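Hexapeptide-repeat containing-acetyltransferase (PDB 3ECT) probably acts as an acetyltransferase of the hexapeptide-repeat family, transferring an acetyl group from acetyl-CoA to a hydroxyl of its acceptor, and binds metal ions including calcium. Local coordinates at residues A[129-134]-A[147-152]; A[75-80]-A[89-94]; A[43-48]-A[64-69]. All coordinates share one frame; numbering follows the deposited sequence.

Contact 1: A[129-134]-A[147-152]; sequences ICKPIV and INQGVT. With CA (calcium ion), chain B.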
loop_
_atom_site.group_PDB
_atom_site.type_symbol
_atom_site.label_atom_id
_atom_site.label_comp_id
_atom_site.label_asym_id
_atom_site.label_seq_id
_atom_site.Cartn_x
_atom_site.Cartn_y
_atom_site.Cartn_z
ATOM N N ILE A 129 -10.828 -4.198 -19.274
ATOM C CA ILE A 129 -11.507 -3.007 -19.738
ATOM C C ILE A 129 -11.211 -1.805 -18.856
ATOM O O ILE A 129 -11.050 -1.930 -17.647
ATOM C CB ILE A 129 -12.993 -3.201 -20.044
ATOM C CG1 ILE A 129 -13.296 -2.593 -21.414
ATOM C CG2 ILE A 129 -13.905 -2.615 -18.932
ATOM C CD1 ILE A 129 -14.102 -3.556 -22.354
ATOM N N CYS A 130 -11.128 -0.658 -19.505
ATOM C CA CYS A 130 -10.695 0.557 -18.901
ATOM C C CYS A 130 -11.734 1.647 -19.090
ATOM O O CYS A 130 -12.289 1.827 -20.189
ATOM C CB CYS A 130 -9.376 0.989 -19.518
ATOM S SG CYS A 130 -8.066 -0.147 -19.071
ATOM N N LYS A 131 -11.980 2.359 -17.992
ATOM C CA LYS A 131 -12.854 3.507 -17.950
ATOM C C LYS A 131 -12.173 4.580 -17.149
ATOM O O LYS A 131 -11.581 4.321 -16.085
ATOM C CB LYS A 131 -14.214 3.165 -17.325
ATOM C CG LYS A 131 -15.148 2.467 -18.300
ATOM C CD LYS A 131 -16.276 1.688 -17.597
ATOM C CE LYS A 131 -17.665 2.402 -17.661
ATOM N NZ LYS A 131 -18.162 3.011 -16.364
ATOM N N PRO A 132 -12.235 5.797 -17.669
ATOM C CA PRO A 132 -11.478 6.889 -17.065
ATOM C C PRO A 132 -11.996 7.328 -15.707
ATOM O O PRO A 132 -13.159 7.103 -15.346
ATOM C CB PRO A 132 -11.622 8.031 -18.086
ATOM C CG PRO A 132 -12.829 7.718 -18.835
ATOM C CD PRO A 132 -13.038 6.242 -18.831
ATOM N N ILE A 133 -11.094 7.981 -14.988
ATOM C CA ILE A 133 -11.340 8.550 -13.681
ATOM C C ILE A 133 -11.085 10.048 -13.782
ATOM O O ILE A 133 -10.117 10.477 -14.424
ATOM C CB ILE A 133 -10.413 7.905 -12.620
ATOM C CG1 ILE A 133 -10.781 6.426 -12.428
ATOM C CG2 ILE A 133 -10.497 8.698 -11.310
ATOM C CD1 ILE A 133 -9.888 5.701 -11.449
ATOM N N VAL A 134 -11.962 10.845 -13.177
ATOM C CA VAL A 134 -11.834 12.289 -13.206
ATOM C C VAL A 134 -11.920 12.828 -11.782
ATOM O O VAL A 134 -12.875 12.537 -11.065
ATOM C CB VAL A 134 -12.958 12.925 -14.027
ATOM C CG1 VAL A 134 -12.767 14.479 -14.143
ATOM C CG2 VAL A 134 -13.027 12.291 -15.378
ATOM N N ILE A 147 -10.163 4.296 -5.763
ATOM C CA ILE A 147 -11.152 4.877 -6.701
ATOM C C ILE A 147 -11.199 3.922 -7.870
ATOM O O ILE A 147 -10.181 3.683 -8.480
ATOM C CB ILE A 147 -10.711 6.305 -7.106
ATOM C CG1 ILE A 147 -10.851 7.198 -5.881
ATOM C CG2 ILE A 147 -11.547 6.887 -8.302
ATOM C CD1 ILE A 147 -9.724 8.084 -5.758
ATOM N N ASN A 148 -12.342 3.331 -8.145
ATOM C CA ASN A 148 -12.449 2.391 -9.269
ATOM C C ASN A 148 -12.813 3.119 -10.584
ATOM O O ASN A 148 -12.972 4.343 -10.581
ATOM C CB ASN A 148 -13.434 1.263 -8.927
ATOM C CG ASN A 148 -12.835 0.235 -7.912
ATOM O OD1 ASN A 148 -11.949 -0.586 -8.262
ATOM N ND2 ASN A 148 -13.321 0.286 -6.651
ATOM N N GLN A 149 -12.922 2.374 -11.690
ATOM C CA GLN A 149 -13.215 2.892 -13.028
ATOM C C GLN A 149 -14.435 3.770 -13.138
ATOM O O GLN A 149 -15.459 3.510 -12.517
ATOM C CB GLN A 149 -13.674 1.750 -13.931
ATOM C CG GLN A 149 -12.841 0.599 -14.101
ATOM C CD GLN A 149 -13.397 -0.282 -15.229
ATOM O OE1 GLN A 149 -14.503 -0.826 -15.148
ATOM N NE2 GLN A 149 -12.620 -0.411 -16.284
ATOM N N GLY A 150 -14.390 4.661 -14.111
ATOM C CA GLY A 150 -15.560 5.424 -14.534
ATOM C C GLY A 150 -16.025 6.441 -13.493
ATOM O O GLY A 150 -17.070 7.075 -13.685
ATOM N N VAL A 151 -15.285 6.555 -12.374
ATOM C CA VAL A 151 -15.694 7.432 -11.302
ATOM C C VAL A 151 -15.258 8.861 -11.620
ATOM O O VAL A 151 -14.098 9.089 -12.074
ATOM C CB VAL A 151 -15.221 6.937 -9.891
ATOM C CG1 VAL A 151 -15.403 8.038 -8.808
ATOM C CG2 VAL A 151 -16.012 5.713 -9.488
ATOM N N THR A 152 -16.196 9.791 -11.424
ATOM C CA THR A 152 -15.898 11.220 -11.317
ATOM C C THR A 152 -16.118 11.657 -9.868
ATOM O O THR A 152 -17.174 11.346 -9.273
ATOM C CB THR A 152 -16.874 12.053 -12.164
ATOM O OG1 THR A 152 -16.732 11.703 -13.576
ATOM C CG2 THR A 152 -16.645 13.598 -11.935
HETATM CA CA CA B . -19.153 7.617 -13.939
HETATM O O HOH W 1 -19.541 5.706 -12.569
#
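Val134 and Ile133 meet Val151, Thr152 and Ile147 where two successive coils of a left-handed parallel beta-helix, the fold of hexapeptide-repeat acyltransferases, lie one on the other. Val134 N donates to Val151 O at 3.0 Å, in the carbonyl plane and nearly straight at the hydrogen (161°). One step on, Thr152 CA sends its hydrogen to Val134 O at 3.3 Å, and the side chains of Val134 and Thr152 run side by side, pointing the same way, as expected for a parallel bridge. Ile133 serves the interior: with CG1 beside the backbone N (chi1 -67°) and the chain extended from there, CD1 ends 3.5 Å from Asn148 O, while the branch CG2 packs on Ile147 CG2 at 3.7 Å.

Toward Lys131 the strand-like match gives way to a type II turn from Asn148 to Val151. Gly150, in its third position, has a positive phi (69°), and its N makes a weak bond of 3.5 Å to Lys131 O. The Gln149 side chain crosses that of Lys131 at about a right angle, with the two CB atoms 3.7 Å apart. Its extended chain reaches along 129-131, and NE2 donates to Thr113 O on strand 110-115, which also pairs through its backbone with 129-131.

Further out, the turn directs the carbonyl of Gly150 to a calcium ion. Asp168 supplies OD1 to the same metal and also accepts a hydrogen bond from Thr152 N, thereby joining the ion to the parallel bridge. Water 1 is another ligand, and Gly150 O itself lies 2.2 Å from the calcium.

Contact 2: A[75-80]-A[89-94]; sequences KTIRIG and VVMLDG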
loop_
_atom_site.group_PDB
_atom_site.type_symbol
_atom_site.label_atom_id
_atom_site.label_comp_id
_atom_site.label_asym_id
_atom_site.label_seq_id
_atom_site.Cartn_x
_atom_site.Cartn_y
_atom_site.Cartn_z
ATOM N N LYS A 75 1.419 8.618 -19.714
ATOM C CA LYS A 75 0.926 9.648 -20.652
ATOM C C LYS A 75 -0.596 9.873 -20.613
ATOM O O LYS A 75 -1.093 10.855 -21.189
ATOM C CB LYS A 75 1.400 9.377 -22.103
ATOM C CG LYS A 75 2.862 9.779 -22.454
ATOM C CD LYS A 75 3.150 11.209 -21.965
ATOM C CE LYS A 75 4.574 11.699 -22.241
ATOM N NZ LYS A 75 4.699 13.067 -21.627
ATOM N N THR A 76 -1.329 8.959 -19.968
ATOM C CA THR A 76 -2.760 9.094 -19.819
ATOM C C THR A 76 -3.114 9.922 -18.589
ATOM O O THR A 76 -4.301 10.178 -18.335
ATOM C CB THR A 76 -3.466 7.742 -19.713
ATOM O OG1 THR A 76 -2.696 6.872 -18.884
ATOM C CG2 THR A 76 -3.643 7.076 -21.098
ATOM N N ILE A 77 -2.114 10.361 -17.832
ATOM C CA ILE A 77 -2.372 11.086 -16.601
ATOM C C ILE A 77 -2.184 12.588 -16.782
ATOM O O ILE A 77 -1.099 13.046 -17.151
ATOM C CB ILE A 77 -1.473 10.571 -15.445
ATOM C CG1 ILE A 77 -1.872 9.134 -15.100
ATOM C CG2 ILE A 77 -1.568 11.509 -14.224
ATOM C CD1 ILE A 77 -0.727 8.293 -14.615
ATOM N N ARG A 78 -3.240 13.350 -16.536
ATOM C CA ARG A 78 -3.131 14.781 -16.593
ATOM C C ARG A 78 -3.447 15.359 -15.231
ATOM O O ARG A 78 -4.539 15.120 -14.668
ATOM C CB ARG A 78 -4.041 15.353 -17.667
ATOM C CG ARG A 78 -3.592 14.943 -19.044
ATOM C CD ARG A 78 -4.586 15.357 -20.119
ATOM N NE ARG A 78 -4.674 16.815 -20.248
ATOM C CZ ARG A 78 -3.865 17.585 -20.998
ATOM N NH1 ARG A 78 -2.864 17.064 -21.713
ATOM N NH2 ARG A 78 -4.053 18.903 -21.023
ATOM N N ILE A 79 -2.485 16.116 -14.705
ATOM C CA ILE A 79 -2.600 16.725 -13.385
ATOM C C ILE A 79 -2.571 18.231 -13.488
ATOM O O ILE A 79 -1.645 18.785 -14.080
ATOM C CB ILE A 79 -1.449 16.245 -12.437
ATOM C CG1 ILE A 79 -1.490 14.717 -12.277
ATOM C CG2 ILE A 79 -1.520 16.973 -11.085
ATOM C CD1 ILE A 79 -0.220 14.105 -11.672
ATOM N N GLY A 80 -3.560 18.896 -12.887
ATOM C CA GLY A 80 -3.672 20.364 -12.905
ATOM C C GLY A 80 -2.693 21.158 -12.036
ATOM O O GLY A 80 -1.568 20.703 -11.760
ATOM N N VAL A 89 1.447 6.467 -4.124
ATOM C CA VAL A 89 0.234 6.340 -4.901
ATOM C C VAL A 89 0.411 5.419 -6.138
ATOM O O VAL A 89 1.451 5.447 -6.850
ATOM C CB VAL A 89 -0.358 7.743 -5.246
ATOM C CG1 VAL A 89 -1.402 7.663 -6.361
ATOM C CG2 VAL A 89 -0.919 8.400 -3.944
ATOM N N VAL A 90 -0.608 4.592 -6.355
ATOM C CA VAL A 90 -0.650 3.667 -7.473
ATOM C C VAL A 90 -1.769 4.071 -8.435
ATOM O O VAL A 90 -2.899 4.269 -8.000
ATOM C CB VAL A 90 -0.826 2.185 -7.007
ATOM C CG1 VAL A 90 -1.192 1.272 -8.193
ATOM C CG2 VAL A 90 0.453 1.680 -6.295
HETATM N N MSE A 91 -1.445 4.196 -9.730
HETATM C CA MSE A 91 -2.469 4.490 -10.745
HETATM C C MSE A 91 -2.454 3.512 -11.923
HETATM O O MSE A 91 -1.527 3.526 -12.744
HETATM C CB MSE A 91 -2.361 5.933 -11.261
HETATM C CG MSE A 91 -2.370 7.001 -10.193
HETATM SE SE MSE A 91 -2.817 8.821 -10.836
HETATM C CE MSE A 91 -1.288 9.225 -11.926
ATOM N N LEU A 92 -3.476 2.661 -12.008
ATOM C CA LEU A 92 -3.659 1.861 -13.215
ATOM C C LEU A 92 -4.280 2.755 -14.273
ATOM O O LEU A 92 -5.506 2.978 -14.292
ATOM C CB LEU A 92 -4.527 0.631 -12.970
ATOM C CG LEU A 92 -3.953 -0.341 -11.954
ATOM C CD1 LEU A 92 -4.850 -1.613 -11.953
ATOM C CD2 LEU A 92 -2.485 -0.638 -12.280
ATOM N N ASP A 93 -3.414 3.258 -15.152
ATOM C CA ASP A 93 -3.759 4.314 -16.092
ATOM C C ASP A 93 -3.897 3.807 -17.544
ATOM O O ASP A 93 -3.242 4.320 -18.442
ATOM C CB ASP A 93 -2.699 5.425 -16.006
ATOM C CG ASP A 93 -1.244 4.896 -16.212
ATOM O OD1 ASP A 93 -1.002 3.669 -16.192
ATOM O OD2 ASP A 93 -0.322 5.703 -16.390
ATOM N N GLY A 94 -4.739 2.810 -17.786
ATOM C CA GLY A 94 -5.038 2.394 -19.177
ATOM C C GLY A 94 -6.046 3.309 -19.849
ATOM O O GLY A 94 -6.078 3.432 -21.074
#
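Asp93 sets its side chain against both Thr76 and Ile77, and its course accounts for the polar half of this buried contact. At the root, CB lies beside Ile77 and borders Thr76, 3.2 Å from Thr76 OG1. CG takes the place between the backbone N and the carbonyl carbon (chi1 54°), which folds the carboxylate over its own backbone, within reach of the N-H groups of residues 72-74; CG is 3.6 Å from Thr76 OG1 and also lies beside Ile77. At the tip the two oxygens divide their work. OD1 accepts from the backbone N of both Glu72 and Phe73, and OD2 accepts from Gly74 N while also lying near the end of Ile77. Three successive N-H groups thus grip the buried carboxylate, an arrangement that would favour its charged form.

The strands involved, 77-79 and 89-92, are not neighbours in a sheet. The first pairs in parallel with 58-59 and 97-99, the second with 69-71 and 110-115, so they belong to different walls of the left-handed parallel beta-helix. The CB bonds of Ile77 and Met91, a selenomethionine, each point to the opposing segment, and the two side chains reach tip to tip across the interior of the prism. The modelled separation of their end carbons is too short to be reliable; only the general apposition is secure.

At the corner the polar link is Thr76 OG1 donating to Asp93 O at 2.6 Å. It approaches at a C=O...O angle of 130° and sits 31° off the carbonyl plane, so the donor is tilted out of that plane. Thr76 CG2 lies 3.8 Å from the same Asp93 O.

Contact 3: A[43-48]-A[64-69]; sequences LDEAER and CVQPPF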
loop_
_atom_site.group_PDB
_atom_site.type_symbol
_atom_site.label_atom_id
_atom_site.label_comp_id
_atom_site.label_asym_id
_atom_site.label_seq_id
_atom_site.Cartn_x
_atom_site.Cartn_y
_atom_site.Cartn_z
ATOM N N LEU A 43 16.795 12.414 -5.997
ATOM C CA LEU A 43 16.881 13.156 -4.744
ATOM C C LEU A 43 16.707 14.656 -4.960
ATOM O O LEU A 43 16.846 15.441 -4.033
ATOM C CB LEU A 43 18.200 12.849 -4.018
ATOM C CG LEU A 43 18.332 11.420 -3.489
ATOM C CD1 LEU A 43 19.671 11.183 -2.865
ATOM C CD2 LEU A 43 17.235 11.143 -2.494
ATOM N N ASP A 44 16.371 15.052 -6.180
ATOM C CA ASP A 44 16.345 16.460 -6.536
ATOM C C ASP A 44 14.945 16.900 -6.940
ATOM O O ASP A 44 14.448 16.464 -7.980
ATOM C CB ASP A 44 17.319 16.687 -7.694
ATOM C CG ASP A 44 17.922 18.076 -7.686
ATOM O OD1 ASP A 44 17.164 19.045 -7.444
ATOM O OD2 ASP A 44 19.155 18.199 -7.919
ATOM N N GLU A 45 14.322 17.772 -6.142
ATOM C CA GLU A 45 12.941 18.217 -6.416
ATOM C C GLU A 45 12.701 18.638 -7.877
ATOM O O GLU A 45 11.706 18.239 -8.484
ATOM C CB GLU A 45 12.513 19.353 -5.470
ATOM C CG GLU A 45 12.092 18.929 -4.039
ATOM C CD GLU A 45 10.551 18.944 -3.775
ATOM O OE1 GLU A 45 9.825 19.864 -4.251
ATOM O OE2 GLU A 45 10.071 18.025 -3.053
ATOM N N ALA A 46 13.624 19.428 -8.431
ATOM C CA ALA A 46 13.499 20.016 -9.774
ATOM C C ALA A 46 13.601 18.969 -10.860
ATOM O O ALA A 46 12.904 19.027 -11.869
ATOM C CB ALA A 46 14.568 21.073 -9.978
ATOM N N GLU A 47 14.485 18.008 -10.640
ATOM C CA GLU A 47 14.760 16.974 -11.617
ATOM C C GLU A 47 13.617 15.952 -11.676
ATOM O O GLU A 47 13.335 15.391 -12.745
ATOM C CB GLU A 47 16.085 16.312 -11.266
ATOM C CG GLU A 47 16.711 15.519 -12.381
ATOM C CD GLU A 47 17.422 14.284 -11.850
ATOM O OE1 GLU A 47 17.366 14.040 -10.608
ATOM O OE2 GLU A 47 18.031 13.556 -12.674
ATOM N N ARG A 48 12.968 15.728 -10.530
ATOM C CA ARG A 48 11.783 14.871 -10.440
ATOM C C ARG A 48 10.638 15.498 -11.189
ATOM O O ARG A 48 10.035 14.854 -12.043
ATOM C CB ARG A 48 11.345 14.673 -8.993
ATOM C CG ARG A 48 12.095 13.600 -8.273
ATOM C CD ARG A 48 11.222 12.952 -7.213
ATOM N NE ARG A 48 10.676 13.929 -6.272
ATOM C CZ ARG A 48 11.309 14.349 -5.180
ATOM N NH1 ARG A 48 12.520 13.883 -4.883
ATOM N NH2 ARG A 48 10.727 15.238 -4.387
ATOM N N CYS A 64 2.728 19.053 -7.327
ATOM C CA CYS A 64 3.765 18.237 -6.724
ATOM C C CYS A 64 3.389 16.754 -6.500
ATOM O O CYS A 64 2.364 16.445 -5.902
ATOM C CB CYS A 64 4.200 18.945 -5.438
ATOM S SG CYS A 64 5.204 17.955 -4.375
ATOM N N VAL A 65 4.197 15.840 -7.019
ATOM C CA VAL A 65 3.936 14.425 -6.842
ATOM C C VAL A 65 5.102 13.796 -6.094
ATOM O O VAL A 65 6.239 13.804 -6.595
ATOM C CB VAL A 65 3.734 13.724 -8.172
ATOM C CG1 VAL A 65 3.467 12.251 -7.938
ATOM C CG2 VAL A 65 2.584 14.335 -8.913
ATOM N N GLN A 66 4.841 13.292 -4.891
ATOM C CA GLN A 66 5.877 12.728 -4.011
ATOM C C GLN A 66 6.268 11.290 -4.325
ATOM O O GLN A 66 5.419 10.419 -4.457
ATOM C CB GLN A 66 5.391 12.731 -2.574
ATOM C CG GLN A 66 5.097 14.077 -2.009
ATOM C CD GLN A 66 6.343 14.935 -1.926
ATOM O OE1 GLN A 66 7.435 14.517 -2.295
ATOM N NE2 GLN A 66 6.184 16.145 -1.448
ATOM N N PRO A 67 7.563 11.003 -4.399
ATOM C CA PRO A 67 7.907 9.604 -4.651
ATOM C C PRO A 67 7.788 8.697 -3.396
ATOM O O PRO A 67 7.786 9.217 -2.279
ATOM C CB PRO A 67 9.349 9.709 -5.128
ATOM C CG PRO A 67 9.865 10.895 -4.368
ATOM C CD PRO A 67 8.751 11.868 -4.328
ATOM N N PRO A 68 7.693 7.351 -3.572
ATOM C CA PRO A 68 7.599 6.643 -4.862
ATOM C C PRO A 68 6.207 6.780 -5.409
ATOM O O PRO A 68 5.234 6.762 -4.647
ATOM C CB PRO A 68 7.861 5.174 -4.495
ATOM C CG PRO A 68 7.472 5.086 -3.089
ATOM C CD PRO A 68 7.811 6.399 -2.451
ATOM N N PHE A 69 6.099 6.920 -6.719
ATOM C CA PHE A 69 4.801 6.959 -7.368
ATOM C C PHE A 69 4.775 5.856 -8.437
ATOM O O PHE A 69 5.758 5.654 -9.144
ATOM C CB PHE A 69 4.583 8.355 -7.944
ATOM C CG PHE A 69 3.463 8.437 -8.897
ATOM C CD1 PHE A 69 3.668 8.141 -10.236
ATOM C CD2 PHE A 69 2.180 8.816 -8.463
ATOM C CE1 PHE A 69 2.619 8.221 -11.131
ATOM C CE2 PHE A 69 1.107 8.894 -9.349
ATOM C CZ PHE A 69 1.332 8.595 -10.680
HETATM O O HOH W 2 8.389 15.684 -6.636
#
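Pro67 sets its CD-CG edge over one face of the Arg48 guanidinium, joining a coil of the left-handed parallel beta-helix to helix 45-55 of the maltose acetyltransferase-type capping region. The tight part is here. Pro67 CD is offset toward the rim of the guanidinium, with 3.4 Å to Arg48 NE; Pro67 CG is 3.8 Å from Arg48 CD. The bend at chi3 (-55°) turns the guanidinium over Pro67, and the two side chains cross at about a right angle. On the opposite face, Glu45 CA stands 4.2 Å above the guanidinium plane.

The polar partners of NH1 and NH2 lie elsewhere. NH2 forms a salt bridge with Glu45 OE2 at 3.2 Å, one helical turn back, and NH1 donates to Ser42 O, so the group is held from its own side of the contact. Arg48 N, in turn, bonds to the carbonyl of Asp44, the helix N-cap.

Away from the proline the packing is loose. The backbones stay well separated, Arg48 CA being 8.6 Å from Val65 CA, and Gln66 OE1 comes only within 4.0 Å of Arg48 NH2, the amide and guanidinium planes 48° apart. Exposed Glu45 marks the solvent side. A water at the guanidinium edge, in its plane, links the segments, accepting from Arg48 NE at 2.9 Å and donating to Val65 O at 2.9 Å.

Along the chain the three contacts close in series, 3 first, then 2, then 1, and they climb the beta-helix in that order. Centres of contacts 2 and 3 are about 15 Å apart, those of 1 and 2 about 11 Å apart, and contacts 1 and 3, with centres about 25 Å apart, lie on opposite sides of the chain's centre. Contact 2 touches both neighbours: Gly94 CA is 4.0 Å from Cys130 SG, and Ile79 CD1 is 3.9 Å from Val65 CG2. Contacts 1 and 2 share one sheet, whereas strand 64-65 edges another. The series therefore runs from the helical cap, through the apolar interior, to a calcium-bearing turn.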